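Local coordinates for NF-kappa-B inhibitor beta (Mus musculus, PDB 1OY3), which inhibits NF-kappa-B by binding it and trapping it in the cytoplasm, although its newly made unphosphorylated form can accompany NF-kappa-B into the nucleus, at residues P23-L28 with E62-A67; G56-V61 with A94-Q99; A182-P187 with E209-A214; L149-E154 with R175-A180. All blocks are in the same frame, centred on the assembly; numbering follows the deposited sequence.

In the fold
From the N terminus, interaction 1 closes a loop between helix 22-32 of the first ankyrin repeat and helix 58-66 of the second. Interaction 2 begins inside that loop, at the start of helix 58-66, and ends on helix 91-97 of the third repeat, so the two contacts cross and share a helix. Interactions 4 and 3 follow in series. Each joins a turn to a later helix: 149-154 to helix 171-180, then 182-187 to helix 205-213. Interaction 4 touches both neighbouring contacts and so connects the N-terminal and C-terminal groups of repeats, while the centres of interactions 1 and 3 are about 35 Å apart.

Interaction 1: residues P23-L28 with E62-A67; sequences PFLDFL and EKLYAA
Leu25 and Asp26 make the contact with the helix of residues 62-67, Leu25 through its methyls and Asp26 through its carboxylate. Leu25 comes first, its side chain setting out toward the other helix. CG lies anti to the backbone N (chi1 169°), and the two methyls part company: CD2 rests on the aliphatic stem of Lys63, 3.9 Å from its CD, while CD1 looks toward Leu64, whose CD2 lies 4.4 Å away. A branched apolar residue suits this buried position because it can serve both neighbours at once. One residue on, exposed Asp26 receives the far end of the same lysine. The Lys63 chain is extended from CG to NZ and brings its ammonium to OD2 of Asp26 at 2.8 Å, a hydrogen-bonded salt bridge on the syn side of the carboxylate, 17° out of its plane. Lysine fits here because its methylenes can lie against Leu25 while its charge reaches the surface; Glu22 is a second salt-bridge partner of NZ. Phe27, just after Asp26, and Phe24, just before Leu25, turn from this contact and meet aromatic side chains of another protein chain in the assembly. The short helical segments run parallel, 1° apart in direction with their axes 11.2 Å apart, and inward of the salt bridge Leu25 packs on helix 12-18 and Leu64 on helix 48-55.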
loop_
_atom_site.group_PDB
_atom_site.type_symbol
_atom_site.label_atom_id
_atom_site.label_comp_id
_atom_site.label_asym_id
_atom_site.label_seq_id
_atom_site.Cartn_x
_atom_site.Cartn_y
_atom_site.Cartn_z
ATOM N N PRO C 23 22.141 -19.587 -15.589
ATOM C CA PRO C 23 23.576 -19.695 -15.872
ATOM C C PRO C 23 24.325 -18.371 -15.741
ATOM O O PRO C 23 25.345 -18.297 -15.057
ATOM C CB PRO C 23 23.597 -20.246 -17.293
ATOM C CG PRO C 23 22.404 -21.168 -17.280
ATOM C CD PRO C 23 21.356 -20.292 -16.618
ATOM N N PHE C 24 23.831 -17.321 -16.390
ATOM C CA PHE C 24 24.499 -16.031 -16.293
ATOM C C PHE C 24 24.349 -15.495 -14.873
ATOM O O PHE C 24 25.271 -14.874 -14.341
ATOM C CB PHE C 24 23.932 -15.032 -17.306
ATOM C CG PHE C 24 24.787 -13.798 -17.482
ATOM C CD1 PHE C 24 26.158 -13.914 -17.716
ATOM C CD2 PHE C 24 24.226 -12.523 -17.416
ATOM C CE1 PHE C 24 26.961 -12.779 -17.881
ATOM C CE2 PHE C 24 25.018 -11.382 -17.581
ATOM C CZ PHE C 24 26.390 -11.511 -17.814
ATOM N N LEU C 25 23.193 -15.738 -14.256
ATOM C CA LEU C 25 22.980 -15.284 -12.886
ATOM C C LEU C 25 24.100 -15.845 -12.031
ATOM O O LEU C 25 24.770 -15.103 -11.313
ATOM C CB LEU C 25 21.640 -15.768 -12.328
ATOM C CG LEU C 25 21.505 -15.531 -10.814
ATOM C CD1 LEU C 25 21.736 -14.062 -10.499
ATOM C CD2 LEU C 25 20.133 -15.972 -10.320
ATOM N N ASP C 26 24.312 -17.157 -12.130
ATOM C CA ASP C 26 25.359 -17.828 -11.360
ATOM C C ASP C 26 26.703 -17.152 -11.577
ATOM O O ASP C 26 27.466 -16.927 -10.629
ATOM C CB ASP C 26 25.448 -19.305 -11.757
ATOM C CG ASP C 26 24.263 -20.115 -11.259
ATOM O OD1 ASP C 26 24.194 -21.322 -11.574
ATOM O OD2 ASP C 26 23.403 -19.548 -10.550
ATOM N N PHE C 27 26.989 -16.820 -12.833
ATOM C CA PHE C 27 28.238 -16.150 -13.174
ATOM C C PHE C 27 28.342 -14.840 -12.394
ATOM O O PHE C 27 29.279 -14.641 -11.621
ATOM C CB PHE C 27 28.279 -15.865 -14.677
ATOM C CG PHE C 27 29.485 -15.088 -15.117
ATOM C CD1 PHE C 27 30.754 -15.652 -15.055
ATOM C CD2 PHE C 27 29.350 -13.792 -15.601
ATOM C CE1 PHE C 27 31.873 -14.934 -15.473
ATOM C CE2 PHE C 27 30.461 -13.066 -16.020
ATOM C CZ PHE C 27 31.725 -13.637 -15.957
ATOM N N LEU C 28 27.369 -13.954 -12.597
ATOM C CA LEU C 28 27.357 -12.663 -11.916
ATOM C C LEU C 28 27.570 -12.831 -10.418
ATOM O O LEU C 28 28.496 -12.255 -9.839
ATOM C CB LEU C 28 26.034 -11.935 -12.167
ATOM C CG LEU C 28 25.813 -11.219 -13.508
ATOM C CD1 LEU C 28 26.059 -12.154 -14.652
ATOM C CD2 LEU C 28 24.393 -10.695 -13.573
ATOM N N GLU C 62 16.680 -17.701 -3.339
ATOM C CA GLU C 62 17.660 -18.301 -2.438
ATOM C C GLU C 62 19.086 -17.927 -2.823
ATOM O O GLU C 62 19.908 -17.622 -1.958
ATOM C CB GLU C 62 17.512 -19.831 -2.412
ATOM C CG GLU C 62 18.564 -20.558 -1.563
ATOM C CD GLU C 62 18.287 -22.052 -1.416
ATOM O OE1 GLU C 62 17.913 -22.687 -2.424
ATOM O OE2 GLU C 62 18.445 -22.591 -0.299
ATOM N N LYS C 63 19.382 -17.958 -4.119
ATOM C CA LYS C 63 20.723 -17.622 -4.588
ATOM C C LYS C 63 21.065 -16.212 -4.161
ATOM O O LYS C 63 22.112 -15.966 -3.557
ATOM C CB LYS C 63 20.796 -17.729 -6.107
ATOM C CG LYS C 63 20.593 -19.129 -6.633
ATOM C CD LYS C 63 20.793 -19.142 -8.140
ATOM C CE LYS C 63 20.645 -20.533 -8.707
ATOM N NZ LYS C 63 20.742 -20.466 -10.185
ATOM N N LEU C 64 20.159 -15.285 -4.456
ATOM C CA LEU C 64 20.349 -13.889 -4.095
ATOM C C LEU C 64 20.462 -13.756 -2.581
ATOM O O LEU C 64 21.342 -13.052 -2.076
ATOM C CB LEU C 64 19.183 -13.043 -4.643
ATOM C CG LEU C 64 19.139 -13.059 -6.174
ATOM C CD1 LEU C 64 17.835 -12.474 -6.709
ATOM C CD2 LEU C 64 20.347 -12.278 -6.700
ATOM N N TYR C 65 19.590 -14.453 -1.858
ATOM C CA TYR C 65 19.592 -14.398 -0.393
ATOM C C TYR C 65 20.892 -15.020 0.147
ATOM O O TYR C 65 21.545 -14.468 1.037
ATOM C CB TYR C 65 18.369 -15.157 0.154
ATOM C CG TYR C 65 18.081 -14.984 1.641
ATOM C CD1 TYR C 65 17.421 -15.990 2.352
ATOM C CD2 TYR C 65 18.418 -13.813 2.324
ATOM C CE1 TYR C 65 17.108 -15.841 3.687
ATOM C CE2 TYR C 65 18.093 -13.647 3.686
ATOM C CZ TYR C 65 17.439 -14.673 4.350
ATOM O OH TYR C 65 17.080 -14.536 5.679
ATOM N N ALA C 66 21.264 -16.165 -0.410
ATOM C CA ALA C 66 22.469 -16.870 -0.002
ATOM C C ALA C 66 23.686 -15.995 -0.258
ATOM O O ALA C 66 24.628 -15.988 0.535
ATOM C CB ALA C 66 22.598 -18.188 -0.776
ATOM N N ALA C 67 23.649 -15.261 -1.373
ATOM C CA ALA C 67 24.734 -14.372 -1.774
ATOM C C ALA C 67 24.838 -13.132 -0.906
ATOM O O ALA C 67 25.795 -12.371 -1.028
ATOM C CB ALA C 67 24.559 -13.963 -3.237
#

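Interaction 2: residues G56-V61 with A94-Q99; sequences GEASTV and ACVLLQ
Val61 and Leu97 meet with their side chains at about a right angle, CG1 of the valine lying 3.8 Å from CD2 of the leucine. The same CG1 also faces Val96, whose CG1 is 4.0 Å away, so one methyl of Val61 serves two neighbours. In both valines CG1 stands anti to the backbone N (chi1 167° in Val61, 173° in Val96), which turns these two methyls toward each other across the gap. The second branch of Val96 goes elsewhere: its CG2 sits 3.7 Å from the backbone O of Ala58 and 4.2 Å from the CB of that alanine. The compact beta-branched valines pack between the helices, and the small methyl of Ala58 suits a place where the backbones are near, its CA only 6.7 Å from that of Val96. No hydrogen bond joins the segments, and the contact is wholly one of van der Waals packing. Inward, Val61 leans on helix 48-55 and Leu97 on helix 81-85. This stacking of equivalent helices from consecutive repeats, here the second and third, is the hallmark of the ankyrin-repeat fold.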
loop_
_atom_site.group_PDB
_atom_site.type_symbol
_atom_site.label_atom_id
_atom_site.label_comp_id
_atom_site.label_asym_id
_atom_site.label_seq_id
_atom_site.Cartn_x
_atom_site.Cartn_y
_atom_site.Cartn_z
ATOM N N GLY C 56 8.209 -14.789 -8.489
ATOM C CA GLY C 56 7.869 -15.981 -7.730
ATOM C C GLY C 56 8.839 -17.130 -7.938
ATOM O O GLY C 56 8.441 -18.294 -7.917
ATOM N N GLU C 57 10.114 -16.812 -8.132
ATOM C CA GLU C 57 11.138 -17.837 -8.349
ATOM C C GLU C 57 11.902 -18.162 -7.055
ATOM O O GLU C 57 12.907 -17.527 -6.743
ATOM C CB GLU C 57 12.104 -17.351 -9.427
ATOM C CG GLU C 57 11.451 -17.183 -10.789
ATOM C CD GLU C 57 12.395 -16.602 -11.829
ATOM O OE1 GLU C 57 12.153 -16.822 -13.034
ATOM O OE2 GLU C 57 13.372 -15.917 -11.449
ATOM N N ALA C 58 11.423 -19.166 -6.318
ATOM C CA ALA C 58 12.022 -19.561 -5.040
ATOM C C ALA C 58 13.488 -19.919 -5.134
ATOM O O ALA C 58 14.269 -19.646 -4.218
ATOM C CB ALA C 58 11.234 -20.735 -4.423
ATOM N N SER C 59 13.871 -20.540 -6.240
ATOM C CA SER C 59 15.255 -20.925 -6.417
ATOM C C SER C 59 16.123 -19.678 -6.594
ATOM O O SER C 59 17.201 -19.563 -6.008
ATOM C CB SER C 59 15.383 -21.841 -7.631
ATOM O OG SER C 59 16.725 -22.218 -7.829
ATOM N N THR C 60 15.635 -18.729 -7.379
ATOM C CA THR C 60 16.384 -17.501 -7.633
ATOM C C THR C 60 16.471 -16.612 -6.390
ATOM O O THR C 60 17.466 -15.918 -6.179
ATOM C CB THR C 60 15.745 -16.721 -8.795
ATOM O OG1 THR C 60 15.704 -17.566 -9.953
ATOM C CG2 THR C 60 16.549 -15.453 -9.107
ATOM N N VAL C 61 15.440 -16.653 -5.552
ATOM C CA VAL C 61 15.444 -15.852 -4.348
ATOM C C VAL C 61 16.493 -16.382 -3.372
ATOM O O VAL C 61 17.138 -15.599 -2.670
ATOM C CB VAL C 61 14.046 -15.838 -3.676
ATOM C CG1 VAL C 61 14.145 -15.274 -2.262
ATOM C CG2 VAL C 61 13.080 -14.988 -4.524
ATOM N N ALA C 94 8.506 -16.631 0.041
ATOM C CA ALA C 94 8.395 -16.109 1.398
ATOM C C ALA C 94 9.081 -17.070 2.356
ATOM O O ALA C 94 9.728 -16.657 3.314
ATOM C CB ALA C 94 6.915 -15.948 1.789
ATOM N N CYS C 95 8.916 -18.358 2.078
ATOM C CA CYS C 95 9.489 -19.419 2.889
ATOM C C CYS C 95 11.031 -19.349 2.898
ATOM O O CYS C 95 11.678 -19.493 3.945
ATOM C CB CYS C 95 8.988 -20.754 2.345
ATOM S SG CYS C 95 9.328 -22.137 3.396
ATOM N N VAL C 96 11.612 -19.123 1.726
ATOM C CA VAL C 96 13.061 -18.994 1.598
ATOM C C VAL C 96 13.544 -17.809 2.441
ATOM O O VAL C 96 14.560 -17.890 3.131
ATOM C CB VAL C 96 13.475 -18.724 0.129
ATOM C CG1 VAL C 96 14.949 -18.420 0.063
ATOM C CG2 VAL C 96 13.119 -19.923 -0.754
ATOM N N LEU C 97 12.811 -16.702 2.378
ATOM C CA LEU C 97 13.194 -15.509 3.118
ATOM C C LEU C 97 12.982 -15.601 4.622
ATOM O O LEU C 97 13.783 -15.070 5.394
ATOM C CB LEU C 97 12.438 -14.287 2.593
ATOM C CG LEU C 97 12.736 -13.831 1.160
ATOM C CD1 LEU C 97 11.795 -12.696 0.796
ATOM C CD2 LEU C 97 14.198 -13.396 1.031
ATOM N N LEU C 98 11.909 -16.277 5.026
ATOM C CA LEU C 98 11.546 -16.407 6.433
ATOM C C LEU C 98 12.343 -17.411 7.284
ATOM O O LEU C 98 11.764 -18.265 7.952
ATOM C CB LEU C 98 10.048 -16.719 6.524
ATOM C CG LEU C 98 9.145 -15.621 5.938
ATOM C CD1 LEU C 98 7.721 -16.127 5.811
ATOM C CD2 LEU C 98 9.206 -14.389 6.814
ATOM N N GLN C 99 13.665 -17.291 7.253
ATOM C CA GLN C 99 14.565 -18.157 8.023
ATOM C C GLN C 99 15.960 -17.567 7.922
ATOM O O GLN C 99 16.200 -16.694 7.100
ATOM C CB GLN C 99 14.566 -19.585 7.461
ATOM C CG GLN C 99 15.104 -19.719 6.043
ATOM C CD GLN C 99 14.871 -21.114 5.454
ATOM O OE1 GLN C 99 13.979 -21.312 4.628
ATOM N NE2 GLN C 99 15.665 -22.079 5.887
#

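Interaction 3: residues A182-P187 with E209-A214; sequences ADLNKP and ELLLKA
Leu184 carries most of this contact, pointing from its turn at helix 205-213 and meeting Leu211 with its branch carbon CG and Ala214 with its methyl CD2. Its CG sits beside the backbone N (chi1 -82°), and chi2, at 24°, is well away from a staggered value, an unfavourable torsion that may be the price of tight packing: CD2 comes within 3.5 Å of CB of Ala214, closer than carbon atoms usually approach. Alanine, with a single methyl, suits so close a meeting just past the last turn of the helix. Leu211 is the buried partner. Its side chain crosses that of Leu184 obliquely, with CD2 at 4.1 Å from CG of Leu184, and Leu211 also packs on Pro195, Leu196 and Ala199 of helix 195-201.

The backbone around Leu184 is held from within its own segment. Asp183 OD1 accepts a hydrogen bond from the N of Asn185, 2.8 Å long with an angle of 162° at the hydrogen, which forms an Asx turn inside the type I beta turn of residues 183-186. The donor approaches from above the carboxylate plane. OD1 of Asn185 in turn accepts from the backbone N of Asp217, a second link toward the next repeat.

With no hydrogen bond between the two segments themselves, the attraction here is apolar: polar groups shape the turn, and the leucine it presents joins the fourth and fifth ankyrin repeats by close methyl packing.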
loop_
_atom_site.group_PDB
_atom_site.type_symbol
_atom_site.label_atom_id
_atom_site.label_comp_id
_atom_site.label_asym_id
_atom_site.label_seq_id
_atom_site.Cartn_x
_atom_site.Cartn_y
_atom_site.Cartn_z
ATOM N N ALA C 182 4.774 -13.416 12.998
ATOM C CA ALA C 182 4.316 -12.067 12.672
ATOM C C ALA C 182 3.315 -11.569 13.725
ATOM O O ALA C 182 2.596 -12.357 14.345
ATOM C CB ALA C 182 3.676 -12.048 11.284
ATOM N N ASP C 183 3.277 -10.256 13.932
ATOM C CA ASP C 183 2.356 -9.668 14.910
ATOM C C ASP C 183 0.922 -9.661 14.357
ATOM O O ASP C 183 0.579 -8.851 13.499
ATOM C CB ASP C 183 2.819 -8.253 15.242
ATOM C CG ASP C 183 1.903 -7.542 16.213
ATOM O OD1 ASP C 183 0.848 -8.101 16.602
ATOM O OD2 ASP C 183 2.256 -6.405 16.582
ATOM N N LEU C 184 0.088 -10.567 14.862
ATOM C CA LEU C 184 -1.303 -10.683 14.410
ATOM C C LEU C 184 -2.255 -9.572 14.863
ATOM O O LEU C 184 -3.432 -9.578 14.491
ATOM C CB LEU C 184 -1.881 -12.037 14.848
ATOM C CG LEU C 184 -1.607 -13.320 14.037
ATOM C CD1 LEU C 184 -0.331 -13.220 13.205
ATOM C CD2 LEU C 184 -1.525 -14.474 15.007
ATOM N N ASN C 185 -1.772 -8.621 15.654
ATOM C CA ASN C 185 -2.657 -7.554 16.130
ATOM C C ASN C 185 -2.284 -6.170 15.620
ATOM O O ASN C 185 -2.989 -5.203 15.887
ATOM C CB ASN C 185 -2.670 -7.517 17.662
ATOM C CG ASN C 185 -3.120 -8.825 18.272
ATOM O OD1 ASN C 185 -4.147 -9.380 17.881
ATOM N ND2 ASN C 185 -2.354 -9.325 19.242
ATOM N N LYS C 186 -1.172 -6.092 14.897
ATOM C CA LYS C 186 -0.636 -4.844 14.353
ATOM C C LYS C 186 -1.627 -4.018 13.537
ATOM O O LYS C 186 -2.051 -4.425 12.455
ATOM C CB LYS C 186 0.598 -5.159 13.495
ATOM C CG LYS C 186 1.252 -3.946 12.841
ATOM C CD LYS C 186 1.812 -2.954 13.848
ATOM C CE LYS C 186 2.889 -3.570 14.741
ATOM N NZ LYS C 186 4.102 -4.054 14.016
ATOM N N PRO C 187 -1.992 -2.828 14.036
ATOM C CA PRO C 187 -2.941 -1.974 13.312
ATOM C C PRO C 187 -2.266 -1.238 12.155
ATOM O O PRO C 187 -1.134 -0.790 12.302
ATOM C CB PRO C 187 -3.405 -0.970 14.377
ATOM C CG PRO C 187 -2.881 -1.519 15.688
ATOM C CD PRO C 187 -1.610 -2.210 15.311
ATOM N N GLU C 209 -10.675 -16.795 10.287
ATOM C CA GLU C 209 -10.571 -17.910 11.225
ATOM C C GLU C 209 -9.131 -18.214 11.595
ATOM O O GLU C 209 -8.823 -18.402 12.776
ATOM C CB GLU C 209 -11.226 -19.167 10.657
ATOM C CG GLU C 209 -11.060 -20.384 11.561
ATOM C CD GLU C 209 -12.063 -21.474 11.262
ATOM O OE1 GLU C 209 -12.082 -21.976 10.117
ATOM O OE2 GLU C 209 -12.840 -21.827 12.181
ATOM N N LEU C 210 -8.248 -18.275 10.598
ATOM C CA LEU C 210 -6.835 -18.541 10.878
ATOM C C LEU C 210 -6.367 -17.543 11.923
ATOM O O LEU C 210 -5.794 -17.918 12.947
ATOM C CB LEU C 210 -5.979 -18.394 9.613
ATOM C CG LEU C 210 -6.022 -19.544 8.602
ATOM C CD1 LEU C 210 -5.150 -19.210 7.386
ATOM C CD2 LEU C 210 -5.544 -20.834 9.274
ATOM N N LEU C 211 -6.625 -16.266 11.664
ATOM C CA LEU C 211 -6.235 -15.220 12.597
ATOM C C LEU C 211 -6.840 -15.489 13.972
ATOM O O LEU C 211 -6.141 -15.456 14.991
ATOM C CB LEU C 211 -6.710 -13.856 12.082
ATOM C CG LEU C 211 -5.976 -13.359 10.834
ATOM C CD1 LEU C 211 -6.665 -12.136 10.257
ATOM C CD2 LEU C 211 -4.533 -13.050 11.214
ATOM N N LEU C 212 -8.140 -15.763 13.997
ATOM C CA LEU C 212 -8.827 -16.014 15.266
ATOM C C LEU C 212 -8.234 -17.175 16.062
ATOM O O LEU C 212 -7.878 -17.015 17.231
ATOM C CB LEU C 212 -10.328 -16.239 15.017
ATOM C CG LEU C 212 -11.078 -14.928 14.739
ATOM C CD1 LEU C 212 -12.510 -15.219 14.295
ATOM C CD2 LEU C 212 -11.054 -14.037 16.000
ATOM N N LYS C 213 -8.105 -18.338 15.432
ATOM C CA LYS C 213 -7.548 -19.490 16.124
ATOM C C LYS C 213 -6.147 -19.184 16.654
ATOM O O LYS C 213 -5.761 -19.692 17.711
ATOM C CB LYS C 213 -7.521 -20.714 15.198
ATOM C CG LYS C 213 -8.832 -20.930 14.452
ATOM C CD LYS C 213 -9.301 -22.376 14.451
ATOM C CE LYS C 213 -8.388 -23.298 13.661
ATOM N NZ LYS C 213 -8.987 -24.663 13.575
ATOM N N ALA C 214 -5.388 -18.348 15.945
ATOM C CA ALA C 214 -4.037 -18.004 16.403
ATOM C C ALA C 214 -4.040 -16.969 17.525
ATOM O O ALA C 214 -2.977 -16.534 17.986
ATOM C CB ALA C 214 -3.183 -17.517 15.247
#

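Interaction 4: residues L149-E154 with R175-A180; sequences LQLEAE and RLLRDA
Apolar contacts join Leu151 to Leu177 and Ala180, all three buried. Leu151 directs its side chain at the helix, and its two methyls take different tasks: CD2 lies 3.8 Å from CB of Ala180 and 4.2 Å from CD2 of Leu177, whereas CD1 comes up against the backbone, 3.1 Å from O of Ala180, a close approach. The side chains of Leu151 and Leu177 run alongside with opposite senses, one reaching out from the turn, the other from the helix. Leucine gives the turn enough reach to meet the helix, and alanine keeps the helix surface low where the turn comes in. Leu98 also packs on Leu151, from the side of the preceding repeats.

This is an ankyrin-repeat arrangement, in which a turn leading into one repeat meets the second helix of that repeat, here helix 171-180 of the fourth. The turn is type I, from Gln150 to Ala153, with N of Ala153 bonded to O of Gln150 at 3.3 Å.

Polar links fasten the turn on both sides. The amide NE2 of Gln150 donates to the carbonyl O of Leu97 and to that of Trp147. The carboxylate of Glu152 uses both oxygens, OE1 accepting from the backbone N of Asp183 and OE2 forming a salt bridge with NZ of Lys186. Along the helix, Arg178 grips Asp179 side-on, NE and NH2 both bonding to OD2 at 2.7 and 3.0 Å from one face of the carboxylate.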
loop_
_atom_site.group_PDB
_atom_site.type_symbol
_atom_site.label_atom_id
_atom_site.label_comp_id
_atom_site.label_asym_id
_atom_site.label_seq_id
_atom_site.Cartn_x
_atom_site.Cartn_y
_atom_site.Cartn_z
ATOM N N LEU C 149 13.234 -9.318 11.226
ATOM C CA LEU C 149 12.995 -7.892 11.073
ATOM C C LEU C 149 12.182 -7.653 9.797
ATOM O O LEU C 149 11.721 -6.543 9.558
ATOM C CB LEU C 149 14.323 -7.129 10.998
ATOM C CG LEU C 149 15.245 -7.298 12.211
ATOM C CD1 LEU C 149 16.597 -6.654 11.936
ATOM C CD2 LEU C 149 14.591 -6.684 13.440
ATOM N N GLN C 150 12.015 -8.694 8.980
ATOM C CA GLN C 150 11.242 -8.580 7.737
ATOM C C GLN C 150 9.743 -8.599 8.043
ATOM O O GLN C 150 8.933 -7.970 7.348
ATOM C CB GLN C 150 11.541 -9.755 6.803
ATOM C CG GLN C 150 12.958 -9.829 6.252
ATOM C CD GLN C 150 13.213 -11.144 5.508
ATOM O OE1 GLN C 150 12.720 -11.350 4.396
ATOM N NE2 GLN C 150 13.967 -12.044 6.134
ATOM N N LEU C 151 9.393 -9.319 9.099
ATOM C CA LEU C 151 8.016 -9.503 9.513
ATOM C C LEU C 151 7.260 -8.239 9.844
ATOM O O LEU C 151 6.060 -8.150 9.615
ATOM C CB LEU C 151 7.955 -10.449 10.721
ATOM C CG LEU C 151 8.490 -11.865 10.510
ATOM C CD1 LEU C 151 8.319 -12.651 11.813
ATOM C CD2 LEU C 151 7.749 -12.546 9.355
ATOM N N GLU C 152 7.949 -7.263 10.404
ATOM C CA GLU C 152 7.266 -6.039 10.766
ATOM C C GLU C 152 7.699 -4.838 9.926
ATOM O O GLU C 152 7.414 -3.695 10.269
ATOM C CB GLU C 152 7.440 -5.795 12.266
ATOM C CG GLU C 152 6.870 -6.958 13.096
ATOM C CD GLU C 152 5.396 -7.217 12.801
ATOM O OE1 GLU C 152 4.983 -8.403 12.757
ATOM O OE2 GLU C 152 4.648 -6.233 12.621
ATOM N N ALA C 153 8.368 -5.111 8.809
ATOM C CA ALA C 153 8.788 -4.041 7.913
ATOM C C ALA C 153 7.498 -3.419 7.366
ATOM O O ALA C 153 6.566 -4.131 6.999
ATOM C CB ALA C 153 9.637 -4.603 6.764
ATOM N N GLU C 154 7.420 -2.097 7.324
ATOM C CA GLU C 154 6.206 -1.497 6.809
ATOM C C GLU C 154 6.448 -0.718 5.531
ATOM O O GLU C 154 7.439 -0.006 5.407
ATOM C CB GLU C 154 5.537 -0.593 7.865
ATOM C CG GLU C 154 6.282 0.675 8.213
ATOM C CD GLU C 154 5.406 1.691 8.944
ATOM O OE1 GLU C 154 5.965 2.628 9.558
ATOM O OE2 GLU C 154 4.162 1.565 8.899
ATOM N N ARG C 175 -0.658 -18.235 6.973
ATOM C CA ARG C 175 -0.128 -19.341 7.764
ATOM C C ARG C 175 1.391 -19.251 7.941
ATOM O O ARG C 175 1.895 -19.391 9.058
ATOM C CB ARG C 175 -0.533 -20.685 7.134
ATOM C CG ARG C 175 -1.940 -21.131 7.534
ATOM C CD ARG C 175 -2.262 -22.535 7.066
ATOM N NE ARG C 175 -2.654 -22.569 5.663
ATOM C CZ ARG C 175 -3.914 -22.611 5.242
ATOM N NH1 ARG C 175 -4.909 -22.635 6.125
ATOM N NH2 ARG C 175 -4.180 -22.615 3.940
ATOM N N LEU C 176 2.111 -19.014 6.847
ATOM C CA LEU C 176 3.565 -18.879 6.892
ATOM C C LEU C 176 3.979 -17.710 7.781
ATOM O O LEU C 176 4.912 -17.816 8.581
ATOM C CB LEU C 176 4.129 -18.665 5.484
ATOM C CG LEU C 176 4.481 -19.889 4.635
ATOM C CD1 LEU C 176 3.583 -21.073 4.969
ATOM C CD2 LEU C 176 4.364 -19.501 3.170
ATOM N N LEU C 177 3.291 -16.583 7.628
ATOM C CA LEU C 177 3.592 -15.419 8.443
ATOM C C LEU C 177 3.321 -15.707 9.924
ATOM O O LEU C 177 4.134 -15.375 10.784
ATOM C CB LEU C 177 2.770 -14.218 7.968
ATOM C CG LEU C 177 3.207 -13.705 6.586
ATOM C CD1 LEU C 177 2.392 -12.475 6.220
ATOM C CD2 LEU C 177 4.708 -13.381 6.598
ATOM N N ARG C 178 2.176 -16.322 10.208
ATOM C CA ARG C 178 1.815 -16.661 11.580
ATOM C C ARG C 178 2.932 -17.500 12.204
ATOM O O ARG C 178 3.538 -17.108 13.203
ATOM C CB ARG C 178 0.506 -17.453 11.593
ATOM C CG ARG C 178 0.152 -18.064 12.947
ATOM C CD ARG C 178 -0.885 -19.146 12.779
ATOM N NE ARG C 178 -0.351 -20.282 12.031
ATOM C CZ ARG C 178 -1.090 -21.199 11.419
ATOM N NH1 ARG C 178 -2.410 -21.126 11.453
ATOM N NH2 ARG C 178 -0.505 -22.201 10.774
ATOM N N ASP C 179 3.211 -18.646 11.589
ATOM C CA ASP C 179 4.251 -19.540 12.073
ATOM C C ASP C 179 5.599 -18.823 12.174
ATOM O O ASP C 179 6.425 -19.170 13.019
ATOM C CB ASP C 179 4.368 -20.763 11.149
ATOM C CG ASP C 179 3.079 -21.594 11.096
ATOM O OD1 ASP C 179 3.014 -22.542 10.289
ATOM O OD2 ASP C 179 2.129 -21.309 11.859
ATOM N N ALA C 180 5.821 -17.824 11.322
ATOM C CA ALA C 180 7.084 -17.078 11.344
ATOM C C ALA C 180 7.149 -16.131 12.547
ATOM O O ALA C 180 8.213 -15.586 12.878
ATOM C CB ALA C 180 7.260 -16.292 10.048
#